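Long-range contacts in purine-binding protein BAB2_0673 (Brucella melitensis biovar Abortus, PDB 3S99), which binds adenine and probably other purines such as guanine, and may deliver them to an ABC-type uptake system: residues Gly150-Ile155 against Pro179-Lys184; Lys51-Ala56 against Tyr258-Ala263; Gly195-Ala200 against Thr216-Ala221; Gly96-Thr101 against Gly118-Asp123. One frame throughout, in Å; residues are numbered along the deposited sequence.

Contact 1. Residues Gly150-Ile155 against Pro179-Lys184; sequences GIAGYI and PDFRVK
Phe181 lays its ring beneath the peptide that joins Gly150 to Ile151, just ahead of the point where the two strands begin to pair. With CG anti to the backbone N (chi1 -160°), the side chain leaves CB so as to bring the ring under the start of the neighbouring strand. CG and then CD2 pass under Gly150 O, which stands over one face of the ring, towards its rim, 3.6 Å from Phe181 CD2. CE2 lies against the carbonyl carbon of Gly150, and at the ring edge CE1 and CZ of Phe181 both meet Ala152 CB at 3.7 Å. Ala143 and Ala144 of helix 132-146 and Ala174 of helix 161-175 also touch this ring.

Beyond it the strands run parallel, with Ile151, Ala152 and Gly153 opposite Arg182, Val183 and Lys184. Four backbone bonds of 2.8 to 3.0 Å, Arg182 N to Gly150 O, Ala152 N to Arg182 O, Lys184 N to Ala152 O and Tyr154 N to Lys184 O, take their donors from the two strands in turn, as in a parallel pair. Gly150 O also accepts from a water, which bridges it to Asp180 O. Ala152 CB and Val183 CG1 share one face of the sheet, 4.1 Å apart. Ile151 and Lys184 point to the other face, where the lysine chain bends at its end and brings NZ near Ile151 CG2. The chemistry is therefore divided: neutral backbone bonds fix the register, apolar groups fill the face under helix 161-175, and the lysine amine stays on the Ile151 side, while the Arg182 chain bends away from the neighbouring strand.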
loop_
_atom_site.group_PDB
_atom_site.type_symbol
_atom_site.label_atom_id
_atom_site.label_comp_id
_atom_site.label_asym_id
_atom_site.label_seq_id
_atom_site.Cartn_x
_atom_site.Cartn_y
_atom_site.Cartn_z
ATOM N N GLY A 150 19.689 -6.553 13.393
ATOM C CA GLY A 150 19.074 -7.363 12.360
ATOM C C GLY A 150 17.633 -7.761 12.680
ATOM O O GLY A 150 17.190 -8.847 12.317
ATOM N N ILE A 151 16.903 -6.885 13.367
ATOM C CA ILE A 151 15.492 -7.148 13.691
ATOM C C ILE A 151 14.612 -5.932 13.454
ATOM O O ILE A 151 14.871 -4.857 14.022
ATOM C CB ILE A 151 15.265 -7.509 15.174
ATOM C CG1 ILE A 151 16.255 -8.567 15.673
ATOM C CG2 ILE A 151 13.806 -7.984 15.372
ATOM C CD1 ILE A 151 16.489 -8.552 17.204
ATOM N N ALA A 152 13.542 -6.133 12.675
ATOM C CA ALA A 152 12.530 -5.129 12.439
ATOM C C ALA A 152 11.190 -5.493 13.089
ATOM O O ALA A 152 10.812 -6.649 13.162
ATOM C CB ALA A 152 12.335 -4.912 10.953
ATOM N N GLY A 153 10.485 -4.495 13.576
ATOM C CA GLY A 153 9.088 -4.659 13.994
ATOM C C GLY A 153 8.145 -4.387 12.855
ATOM O O GLY A 153 8.253 -3.378 12.173
ATOM N N TYR A 154 7.217 -5.294 12.622
ATOM C CA TYR A 154 6.301 -5.146 11.495
ATOM C C TYR A 154 4.871 -5.119 12.013
ATOM O O TYR A 154 4.414 -6.060 12.655
ATOM C CB TYR A 154 6.516 -6.289 10.516
ATOM C CG TYR A 154 6.200 -5.977 9.072
ATOM C CD1 TYR A 154 4.900 -5.682 8.654
ATOM C CD2 TYR A 154 7.199 -6.064 8.093
ATOM C CE1 TYR A 154 4.631 -5.384 7.292
ATOM C CE2 TYR A 154 6.934 -5.777 6.748
ATOM C CZ TYR A 154 5.642 -5.447 6.359
ATOM O OH TYR A 154 5.377 -5.208 5.022
ATOM N N ILE A 155 4.174 -4.029 11.741
ATOM C CA ILE A 155 2.802 -3.836 12.243
ATOM C C ILE A 155 1.842 -4.191 11.109
ATOM O O ILE A 155 1.695 -3.434 10.147
ATOM C CB ILE A 155 2.580 -2.425 12.733
ATOM C CG1 ILE A 155 3.559 -2.131 13.859
ATOM C CG2 ILE A 155 1.096 -2.212 13.205
ATOM C CD1 ILE A 155 3.597 -0.681 14.299
ATOM N N PRO A 179 21.406 -12.350 5.687
ATOM C CA PRO A 179 20.596 -13.562 5.513
ATOM C C PRO A 179 19.842 -13.924 6.773
ATOM O O PRO A 179 18.856 -14.671 6.715
ATOM C CB PRO A 179 21.636 -14.640 5.234
ATOM C CG PRO A 179 22.897 -14.121 5.945
ATOM C CD PRO A 179 22.858 -12.646 5.667
ATOM N N ASP A 180 20.331 -13.431 7.907
ATOM C CA ASP A 180 19.772 -13.755 9.192
ATOM C C ASP A 180 18.757 -12.743 9.689
ATOM O O ASP A 180 18.287 -12.879 10.798
ATOM C CB ASP A 180 20.910 -13.960 10.213
ATOM C CG ASP A 180 21.738 -15.187 9.896
ATOM O OD1 ASP A 180 21.224 -16.018 9.131
ATOM O OD2 ASP A 180 22.886 -15.332 10.385
ATOM N N PHE A 181 18.364 -11.782 8.845
ATOM C CA PHE A 181 17.422 -10.750 9.236
ATOM C C PHE A 181 16.105 -11.378 9.742
ATOM O O PHE A 181 15.597 -12.368 9.163
ATOM C CB PHE A 181 17.130 -9.774 8.068
ATOM C CG PHE A 181 16.576 -8.451 8.516
ATOM C CD1 PHE A 181 15.197 -8.206 8.520
ATOM C CD2 PHE A 181 17.425 -7.465 8.964
ATOM C CE1 PHE A 181 14.688 -7.012 8.942
ATOM C CE2 PHE A 181 16.909 -6.228 9.404
ATOM C CZ PHE A 181 15.540 -6.003 9.393
ATOM N N ARG A 182 15.554 -10.788 10.805
ATOM C CA ARG A 182 14.290 -11.241 11.366
ATOM C C ARG A 182 13.301 -10.098 11.444
ATOM O O ARG A 182 13.688 -8.945 11.571
ATOM C CB ARG A 182 14.464 -11.809 12.782
ATOM C CG ARG A 182 15.601 -12.790 12.964
ATOM C CD ARG A 182 15.361 -14.105 12.271
ATOM N NE ARG A 182 16.612 -14.872 12.285
ATOM C CZ ARG A 182 16.829 -16.002 11.619
ATOM N NH1 ARG A 182 15.863 -16.568 10.890
ATOM N NH2 ARG A 182 18.026 -16.574 11.697
ATOM N N VAL A 183 12.016 -10.442 11.348
ATOM C CA VAL A 183 10.915 -9.532 11.716
ATOM C C VAL A 183 10.071 -10.114 12.844
ATOM O O VAL A 183 9.917 -11.332 12.954
ATOM C CB VAL A 183 9.982 -9.217 10.527
ATOM C CG1 VAL A 183 10.730 -8.369 9.491
ATOM C CG2 VAL A 183 9.446 -10.503 9.924
ATOM N N LYS A 184 9.549 -9.220 13.688
ATOM C CA LYS A 184 8.533 -9.560 14.683
ATOM C C LYS A 184 7.231 -8.905 14.238
ATOM O O LYS A 184 7.164 -7.687 14.072
ATOM C CB LYS A 184 8.933 -9.056 16.067
ATOM C CG LYS A 184 10.198 -9.717 16.661
ATOM C CD LYS A 184 10.197 -9.655 18.203
ATOM C CE LYS A 184 11.351 -10.421 18.831
ATOM N NZ LYS A 184 12.590 -9.599 18.891
HETATM O O HOH W 1 18.793 -11.155 12.933
#

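Contact 2. Residues Lys51-Ala56 against Tyr258-Ala263; sequences KELVEA and YYIDRA
Leu53 and Ile260 interlock where the two helices come nearest, their CA atoms only 5.3 Å apart. Ile260 reaches across with its longer branch: CG1 rests on Leu53 CA at 3.8 Å, and CD1 goes on to Ala56 CB at 3.7 Å, with Glu52 O close beside it. The return contact is made by one methyl of Leu53. Its CG stands anti to the backbone N (chi1 172°), which carries CD1 over to Ala263 CB, 3.7 Å away, and leaves the same methyl against the backbone of Tyr259 and Ile260. No hydrogen bond joins the segments, and their axes approach to 9.0 Å, with the small Ala56 and Ala263 at the interface. The crossing angle of -51° is close to that of a common class of ridges-into-grooves packing.

Farther along the first helix, Leu57 extends the apolar patch by touching both Ile260 and Ala263. Leu53 is backed from the sheet side by Val29 and Phe31 of strand 27-32 and by Thr63 of strand 61-66. Tyr259 leads away from Lys51-Ala56 but reaches an earlier part of the same helix: its ring touches Ala49 and meets Phe91, while the hydroxyl of this buried residue is hydrogen-bonded to Tyr128 OH and His46 ND1. Those bonds hold the ring in place behind the interface. Helices 42-57 and 256-268 thus lie next to each other on one lobe's parallel sheet, the first against strands 27-32 and 61-66, the second reaching strand 112-116, where Glu114 bonds Tyr258 and forms a salt bridge with Arg262.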
loop_
_atom_site.group_PDB
_atom_site.type_symbol
_atom_site.label_atom_id
_atom_site.label_comp_id
_atom_site.label_asym_id
_atom_site.label_seq_id
_atom_site.Cartn_x
_atom_site.Cartn_y
_atom_site.Cartn_z
ATOM N N LYS A 51 -7.510 15.999 -4.405
ATOM C CA LYS A 51 -7.155 17.414 -4.559
ATOM C C LYS A 51 -6.370 17.719 -5.834
ATOM O O LYS A 51 -6.578 18.762 -6.443
ATOM C CB LYS A 51 -6.386 17.896 -3.338
ATOM C CG LYS A 51 -7.256 17.998 -2.091
ATOM C CD LYS A 51 -6.386 18.376 -0.876
ATOM C CE LYS A 51 -7.215 18.754 0.334
ATOM N NZ LYS A 51 -6.297 18.925 1.490
ATOM N N GLU A 52 -5.490 16.804 -6.234
ATOM C CA GLU A 52 -4.769 16.911 -7.513
ATOM C C GLU A 52 -5.746 16.893 -8.687
ATOM O O GLU A 52 -5.650 17.705 -9.618
ATOM C CB GLU A 52 -3.723 15.814 -7.642
ATOM C CG GLU A 52 -2.557 16.048 -6.711
ATOM C CD GLU A 52 -1.539 14.906 -6.624
ATOM O OE1 GLU A 52 -1.597 13.934 -7.380
ATOM O OE2 GLU A 52 -0.630 15.010 -5.781
ATOM N N LEU A 53 -6.726 16.003 -8.609
ATOM C CA LEU A 53 -7.798 15.973 -9.604
ATOM C C LEU A 53 -8.509 17.325 -9.687
ATOM O O LEU A 53 -8.705 17.862 -10.788
ATOM C CB LEU A 53 -8.801 14.869 -9.255
ATOM C CG LEU A 53 -10.093 14.792 -10.047
ATOM C CD1 LEU A 53 -9.776 14.565 -11.542
ATOM C CD2 LEU A 53 -11.001 13.672 -9.438
ATOM N N VAL A 54 -8.901 17.884 -8.535
ATOM C CA VAL A 54 -9.659 19.144 -8.539
ATOM C C VAL A 54 -8.805 20.278 -9.134
ATOM O O VAL A 54 -9.310 21.130 -9.858
ATOM C CB VAL A 54 -10.180 19.524 -7.107
ATOM C CG1 VAL A 54 -10.709 20.996 -7.040
ATOM C CG2 VAL A 54 -11.271 18.518 -6.627
ATOM N N GLU A 55 -7.519 20.285 -8.817
ATOM C CA GLU A 55 -6.614 21.286 -9.338
ATOM C C GLU A 55 -6.463 21.162 -10.854
ATOM O O GLU A 55 -6.457 22.173 -11.536
ATOM C CB GLU A 55 -5.249 21.208 -8.652
ATOM C CG GLU A 55 -4.221 22.236 -9.145
ATOM C CD GLU A 55 -4.661 23.665 -8.923
ATOM O OE1 GLU A 55 -5.301 23.934 -7.872
ATOM O OE2 GLU A 55 -4.359 24.527 -9.797
ATOM N N ALA A 56 -6.356 19.945 -11.382
ATOM C CA ALA A 56 -6.198 19.742 -12.832
ATOM C C ALA A 56 -7.508 19.898 -13.607
ATOM O O ALA A 56 -7.517 20.435 -14.712
ATOM C CB ALA A 56 -5.576 18.359 -13.113
ATOM N N TYR A 258 -3.493 8.843 -12.160
ATOM C CA TYR A 258 -4.477 7.828 -12.509
ATOM C C TYR A 258 -5.895 8.388 -12.378
ATOM O O TYR A 258 -6.732 8.251 -13.287
ATOM C CB TYR A 258 -4.296 6.568 -11.623
ATOM C CG TYR A 258 -5.298 5.482 -11.980
ATOM C CD1 TYR A 258 -5.149 4.749 -13.154
ATOM C CD2 TYR A 258 -6.398 5.222 -11.186
ATOM C CE1 TYR A 258 -6.063 3.788 -13.537
ATOM C CE2 TYR A 258 -7.342 4.234 -11.562
ATOM C CZ TYR A 258 -7.167 3.537 -12.747
ATOM O OH TYR A 258 -8.034 2.561 -13.159
ATOM N N TYR A 259 -6.164 9.072 -11.274
ATOM C CA TYR A 259 -7.494 9.655 -11.055
ATOM C C TYR A 259 -7.826 10.692 -12.130
ATOM O O TYR A 259 -8.933 10.759 -12.625
ATOM C CB TYR A 259 -7.576 10.281 -9.657
ATOM C CG TYR A 259 -7.578 9.263 -8.514
ATOM C CD1 TYR A 259 -7.647 7.885 -8.763
ATOM C CD2 TYR A 259 -7.546 9.681 -7.191
ATOM C CE1 TYR A 259 -7.665 6.968 -7.736
ATOM C CE2 TYR A 259 -7.577 8.745 -6.134
ATOM C CZ TYR A 259 -7.641 7.407 -6.422
ATOM O OH TYR A 259 -7.677 6.492 -5.417
ATOM N N ILE A 260 -6.853 11.508 -12.490
ATOM C CA ILE A 260 -7.067 12.499 -13.538
ATOM C C ILE A 260 -7.367 11.785 -14.870
ATOM O O ILE A 260 -8.322 12.138 -15.546
ATOM C CB ILE A 260 -5.860 13.446 -13.635
ATOM C CG1 ILE A 260 -5.820 14.362 -12.396
ATOM C CG2 ILE A 260 -5.916 14.292 -14.952
ATOM C CD1 ILE A 260 -4.470 14.964 -12.083
ATOM N N ASP A 261 -6.571 10.778 -15.228
ATOM C CA ASP A 261 -6.761 10.071 -16.512
ATOM C C ASP A 261 -8.175 9.465 -16.630
ATOM O O ASP A 261 -8.858 9.661 -17.621
ATOM C CB ASP A 261 -5.692 8.985 -16.700
ATOM C CG ASP A 261 -5.900 8.171 -17.983
ATOM O OD1 ASP A 261 -5.771 8.752 -19.067
ATOM O OD2 ASP A 261 -6.232 6.962 -17.895
ATOM N N ARG A 262 -8.626 8.794 -15.579
ATOM C CA ARG A 262 -9.940 8.168 -15.556
ATOM C C ARG A 262 -11.081 9.167 -15.562
ATOM O O ARG A 262 -12.087 8.916 -16.206
ATOM C CB ARG A 262 -10.062 7.220 -14.347
ATOM C CG ARG A 262 -8.971 6.169 -14.286
ATOM C CD ARG A 262 -8.825 5.364 -15.594
ATOM N NE ARG A 262 -9.888 4.350 -15.744
ATOM C CZ ARG A 262 -10.219 3.772 -16.883
ATOM N NH1 ARG A 262 -9.622 4.127 -17.999
ATOM N NH2 ARG A 262 -11.158 2.834 -16.905
ATOM N N ALA A 263 -10.926 10.310 -14.877
ATOM C CA ALA A 263 -11.942 11.373 -14.927
ATOM C C ALA A 263 -12.024 11.969 -16.327
ATOM O O ALA A 263 -13.133 12.183 -16.859
ATOM C CB ALA A 263 -11.652 12.467 -13.892
#

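Contact 3. Residues Gly195-Ala200 against Thr216-Ala221; sequences GKEADA and TDSTAA. With ADE (adenine), chain T.
Glu197 OE1 is gripped by three donors from the loop that follows strand 211-214. Thr216 OG1 and Ser218 OG each give it a proton at 2.8 Å, approaching from opposite faces of the carboxylate, about 60° out of its plane. Ser218 N, at 3.1 Å, takes the syn lone pair instead. The other oxygen, OE2, accepts from the backbone N of Asp193, so the carboxylate is held at both ends, and this wealth of donors is consistent with an ionised acid. With CG anti to its carbonyl carbon (chi1 -72°) and the rest of the chain stretched out, Glu197 reaches alongside Thr216 into the loop.

Ser218 OG, while donating to Glu197, accepts from Ala220 N at 3.0 Å and so closes an ST turn at the start of helix 220-227. Nearer the helix backbone, methyl groups take over: Ala220 CB packs on Glu197 CB at 4.0 Å and on Ala198 CB, and Ala221 CB sits over Glu197 O.

Asp217 lies between the two residues that grip Glu197 and turns its carboxylate to the ligand, OD1 of Asp217 2.7 Å from adenine N1. Glu197 is thus a second-shell residue: it anchors the loop on both sides of an adenine-binding aspartate in the purine pocket.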
loop_
_atom_site.group_PDB
_atom_site.type_symbol
_atom_site.label_atom_id
_atom_site.label_comp_id
_atom_site.label_asym_id
_atom_site.label_seq_id
_atom_site.Cartn_x
_atom_site.Cartn_y
_atom_site.Cartn_z
ATOM N N GLY A 195 -4.956 3.730 17.865
ATOM C CA GLY A 195 -4.679 3.252 19.242
ATOM C C GLY A 195 -3.875 1.960 19.230
ATOM O O GLY A 195 -2.800 1.868 19.849
ATOM N N LYS A 196 -4.373 0.980 18.483
ATOM C CA LYS A 196 -3.715 -0.312 18.361
ATOM C C LYS A 196 -2.392 -0.241 17.592
ATOM O O LYS A 196 -1.459 -1.001 17.903
ATOM C CB LYS A 196 -4.650 -1.330 17.723
ATOM N N GLU A 197 -2.315 0.656 16.590
ATOM C CA GLU A 197 -1.072 0.889 15.849
ATOM C C GLU A 197 0.052 1.387 16.791
ATOM O O GLU A 197 1.204 0.923 16.715
ATOM C CB GLU A 197 -1.304 1.899 14.706
ATOM C CG GLU A 197 -2.103 1.336 13.538
ATOM C CD GLU A 197 -2.472 2.375 12.496
ATOM O OE1 GLU A 197 -1.547 2.911 11.863
ATOM O OE2 GLU A 197 -3.690 2.645 12.292
ATOM N N ALA A 198 -0.300 2.341 17.664
ATOM C CA ALA A 198 0.618 2.884 18.664
ATOM C C ALA A 198 0.990 1.793 19.643
ATOM O O ALA A 198 2.167 1.564 19.910
ATOM C CB ALA A 198 -0.043 4.103 19.426
ATOM N N ASP A 199 0.000 1.096 20.179
ATOM C CA ASP A 199 0.297 0.003 21.115
ATOM C C ASP A 199 1.253 -1.008 20.490
ATOM O O ASP A 199 2.167 -1.466 21.157
ATOM C CB ASP A 199 -0.963 -0.717 21.570
ATOM C CG ASP A 199 -1.840 0.149 22.473
ATOM O OD1 ASP A 199 -1.324 1.106 23.071
ATOM O OD2 ASP A 199 -3.034 -0.137 22.568
ATOM N N ALA A 200 1.035 -1.357 19.221
ATOM C CA ALA A 200 1.884 -2.362 18.563
ATOM C C ALA A 200 3.339 -1.900 18.445
ATOM O O ALA A 200 4.255 -2.663 18.714
ATOM C CB ALA A 200 1.314 -2.740 17.182
ATOM N N THR A 216 -0.455 -0.686 8.187
ATOM C CA THR A 216 -1.635 0.057 8.631
ATOM C C THR A 216 -1.543 1.504 8.108
ATOM O O THR A 216 -0.524 1.908 7.511
ATOM C CB THR A 216 -1.711 0.019 10.147
ATOM O OG1 THR A 216 -0.493 0.574 10.697
ATOM C CG2 THR A 216 -1.933 -1.457 10.632
ATOM N N ASP A 217 -2.603 2.275 8.323
ATOM C CA ASP A 217 -2.875 3.502 7.553
ATOM C C ASP A 217 -2.361 4.802 8.157
ATOM O O ASP A 217 -2.280 5.816 7.462
ATOM C CB ASP A 217 -4.397 3.618 7.330
ATOM C CG ASP A 217 -4.944 2.555 6.359
ATOM O OD1 ASP A 217 -4.115 1.768 5.804
ATOM O OD2 ASP A 217 -6.200 2.534 6.120
ATOM N N SER A 218 -2.027 4.795 9.448
ATOM C CA SER A 218 -1.846 6.061 10.150
ATOM C C SER A 218 -0.399 6.345 10.510
ATOM O O SER A 218 0.465 5.470 10.422
ATOM C CB SER A 218 -2.703 6.122 11.434
ATOM O OG SER A 218 -1.987 5.575 12.516
ATOM N N THR A 219 -0.166 7.572 10.943
ATOM C CA THR A 219 1.138 7.986 11.490
ATOM C C THR A 219 1.371 7.615 12.965
ATOM O O THR A 219 2.374 8.053 13.533
ATOM C CB THR A 219 1.305 9.498 11.436
ATOM O OG1 THR A 219 0.132 10.096 11.988
ATOM C CG2 THR A 219 1.497 9.973 10.011
ATOM N N ALA A 220 0.456 6.859 13.593
ATOM C CA ALA A 220 0.591 6.556 15.047
ATOM C C ALA A 220 1.922 5.862 15.381
ATOM O O ALA A 220 2.650 6.304 16.274
ATOM C CB ALA A 220 -0.564 5.730 15.542
ATOM N N ALA A 221 2.262 4.806 14.651
ATOM C CA ALA A 221 3.490 4.037 14.953
ATOM C C ALA A 221 4.764 4.824 14.699
ATOM O O ALA A 221 5.701 4.735 15.496
ATOM C CB ALA A 221 3.533 2.710 14.208
HETATM N N9 ADE T . -6.876 -1.639 0.854
HETATM C C8 ADE T . -5.753 -2.177 0.265
HETATM N N7 ADE T . -4.617 -1.808 0.806
HETATM C C5 ADE T . -5.089 -0.972 1.824
HETATM C C6 ADE T . -4.378 -0.273 2.761
HETATM N N6 ADE T . -3.042 -0.362 2.697
HETATM N N1 ADE T . -5.076 0.489 3.664
HETATM C C2 ADE T . -6.419 0.500 3.605
HETATM N N3 ADE T . -7.215 -0.138 2.747
HETATM C C4 ADE T . -6.456 -0.855 1.886
HETATM O O HOH W 2 0.901 3.308 12.613
#

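Contact 4. Residues Gly96-Thr101 against Gly118-Asp123; sequences GYMDPT and GYKTAD
Met98 sets its sulfur squarely over the ring of Tyr119, a Met-aromatic contact with SD 4.0 Å from the centroid and 9° off the ring normal. This is the closely packed half of the interface. The chain runs straight out from the helix start, with CG anti to the backbone N, then turns at its last bond (chi3 72°), which lays the methyl along the same face of the ring: Met98 CE is 3.6 Å from Tyr119 CZ and 3.5 Å from Tyr119 OH. On its other flanks the sulfur meets Lys120 CG at 3.7 Å and Gly118 CA at 4.0 Å, where the backbone comes in close, and His115 of strand 112-116 also touches this buried side chain.

The outer half is looser and more polar. Lys120 crosses Met98 at about a right angle, its CD against Met98 CG, and continues fully extended to Asp99. There Lys120 NZ forms a salt bridge with Asp99 OD1 at 2.9 Å, from 35° above the carboxylate plane. Asp99 is exposed and Lys120 partly so, hence water can probably compete for the salt bridge.

The contact ties the helix of the beta-alpha-beta unit 89-92, 98-105, 112-116 to the loop that leaves its second strand. Ser94, Phe95 and Thr117, just before the segments, line the adenine pocket at the C-terminal ends of the parallel strands, in the cleft between lobes, as in periplasmic-binding-protein folds.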
loop_
_atom_site.group_PDB
_atom_site.type_symbol
_atom_site.label_atom_id
_atom_site.label_comp_id
_atom_site.label_asym_id
_atom_site.label_seq_id
_atom_site.Cartn_x
_atom_site.Cartn_y
_atom_site.Cartn_z
ATOM N N GLY A 96 -11.463 -4.017 1.056
ATOM C CA GLY A 96 -12.724 -4.602 1.537
ATOM C C GLY A 96 -13.978 -4.060 0.868
ATOM O O GLY A 96 -15.079 -4.580 1.056
ATOM N N TYR A 97 -13.822 -3.004 0.088
ATOM C CA TYR A 97 -14.929 -2.510 -0.718
ATOM C C TYR A 97 -15.108 -3.293 -2.017
ATOM O O TYR A 97 -15.990 -2.955 -2.802
ATOM C CB TYR A 97 -14.719 -1.044 -1.100
ATOM C CG TYR A 97 -14.580 -0.083 0.078
ATOM C CD1 TYR A 97 -15.204 -0.334 1.299
ATOM C CD2 TYR A 97 -13.817 1.076 -0.043
ATOM C CE1 TYR A 97 -15.072 0.535 2.353
ATOM C CE2 TYR A 97 -13.711 1.967 1.011
ATOM C CZ TYR A 97 -14.333 1.680 2.200
ATOM O OH TYR A 97 -14.227 2.544 3.255
ATOM N N MET A 98 -14.309 -4.339 -2.237
ATOM C CA MET A 98 -14.395 -5.074 -3.510
ATOM C C MET A 98 -15.823 -5.566 -3.807
ATOM O O MET A 98 -16.443 -5.168 -4.779
ATOM C CB MET A 98 -13.427 -6.259 -3.532
ATOM C CG MET A 98 -13.480 -7.046 -4.812
ATOM S SD MET A 98 -12.024 -8.109 -5.037
ATOM C CE MET A 98 -12.346 -9.366 -3.788
ATOM N N ASP A 99 -16.317 -6.453 -2.971
ATOM C CA ASP A 99 -17.633 -7.051 -3.174
ATOM C C ASP A 99 -18.780 -6.043 -3.098
ATOM O O ASP A 99 -19.696 -6.094 -3.913
ATOM C CB ASP A 99 -17.828 -8.231 -2.189
ATOM C CG ASP A 99 -16.907 -9.392 -2.497
ATOM O OD1 ASP A 99 -16.231 -9.349 -3.552
ATOM O OD2 ASP A 99 -16.864 -10.352 -1.698
ATOM N N PRO A 100 -18.730 -5.110 -2.135
ATOM C CA PRO A 100 -19.720 -4.033 -2.139
ATOM C C PRO A 100 -19.765 -3.248 -3.451
ATOM O O PRO A 100 -20.848 -2.910 -3.902
ATOM C CB PRO A 100 -19.241 -3.140 -1.010
ATOM C CG PRO A 100 -18.715 -4.091 -0.011
ATOM C CD PRO A 100 -17.999 -5.150 -0.852
ATOM N N THR A 101 -18.602 -3.018 -4.082
ATOM C CA THR A 101 -18.571 -2.236 -5.324
ATOM C C THR A 101 -19.146 -3.054 -6.485
ATOM O O THR A 101 -19.879 -2.525 -7.320
ATOM C CB THR A 101 -17.132 -1.787 -5.657
ATOM O OG1 THR A 101 -16.573 -1.054 -4.543
ATOM C CG2 THR A 101 -17.110 -0.939 -6.932
ATOM N N GLY A 118 -8.447 -4.270 -5.647
ATOM C CA GLY A 118 -9.158 -5.508 -5.858
ATOM C C GLY A 118 -8.768 -6.149 -7.201
ATOM O O GLY A 118 -8.053 -5.540 -7.970
ATOM N N TYR A 119 -9.243 -7.357 -7.451
ATOM C CA TYR A 119 -9.024 -8.085 -8.736
ATOM C C TYR A 119 -10.328 -8.332 -9.495
ATOM O O TYR A 119 -10.349 -9.084 -10.477
ATOM C CB TYR A 119 -8.366 -9.443 -8.474
ATOM C CG TYR A 119 -9.066 -10.270 -7.429
ATOM C CD1 TYR A 119 -10.180 -11.025 -7.751
ATOM C CD2 TYR A 119 -8.629 -10.283 -6.108
ATOM C CE1 TYR A 119 -10.834 -11.778 -6.803
ATOM C CE2 TYR A 119 -9.291 -11.039 -5.143
ATOM C CZ TYR A 119 -10.384 -11.794 -5.512
ATOM O OH TYR A 119 -11.078 -12.553 -4.601
ATOM N N LYS A 120 -11.430 -7.738 -9.033
ATOM C CA LYS A 120 -12.723 -7.962 -9.666
ATOM C C LYS A 120 -13.112 -6.743 -10.504
ATOM O O LYS A 120 -12.908 -5.603 -10.097
ATOM C CB LYS A 120 -13.786 -8.237 -8.604
ATOM C CG LYS A 120 -13.688 -9.639 -7.943
ATOM C CD LYS A 120 -14.843 -9.867 -6.997
ATOM C CE LYS A 120 -14.722 -11.238 -6.313
ATOM N NZ LYS A 120 -15.923 -11.547 -5.466
ATOM N N THR A 121 -13.655 -6.982 -11.690
ATOM C CA THR A 121 -14.181 -5.925 -12.541
ATOM C C THR A 121 -15.593 -6.300 -13.054
ATOM O O THR A 121 -16.083 -7.418 -12.834
ATOM C CB THR A 121 -13.209 -5.670 -13.714
ATOM O OG1 THR A 121 -12.893 -6.902 -14.366
ATOM C CG2 THR A 121 -11.909 -5.045 -13.235
ATOM N N ALA A 122 -16.218 -5.375 -13.772
ATOM C CA ALA A 122 -17.524 -5.549 -14.358
ATOM C C ALA A 122 -17.558 -4.623 -15.581
ATOM O O ALA A 122 -16.650 -3.785 -15.743
ATOM C CB ALA A 122 -18.640 -5.119 -13.316
ATOM N N ASP A 123 -18.606 -4.678 -16.385
ATOM C CA ASP A 123 -18.704 -3.767 -17.541
ATOM C C ASP A 123 -18.598 -2.271 -17.216
ATOM O O ASP A 123 -18.166 -1.478 -18.065
ATOM C CB ASP A 123 -19.936 -4.066 -18.399
ATOM C CG ASP A 123 -21.261 -3.991 -17.616
ATOM O OD1 ASP A 123 -21.390 -3.106 -16.775
ATOM O OD2 ASP A 123 -22.179 -4.840 -17.830
#

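In the fold
From the N terminus, the chain enters contact 2 at Lys51-Ala56, but that loop closes only some 200 residues later, at Tyr258-Ala263, and the other three contacts are nested inside it. They follow one another without crossing: contact 4 closes first, then contact 1, then contact 3. Contacts 2 and 4 belong to the lobe built on the six-stranded parallel sheet, whereas contacts 1 and 3 belong to the lobe with the mixed sheet, and adenine lies between the lobes. Contacts 1 and 3 touch directly, Ile155 CD1 packing on Ala221 CB at 3.4 Å. Contact 2 joins an early helix to helix 256-268, where the chain has returned to the first lobe after strand 247-253.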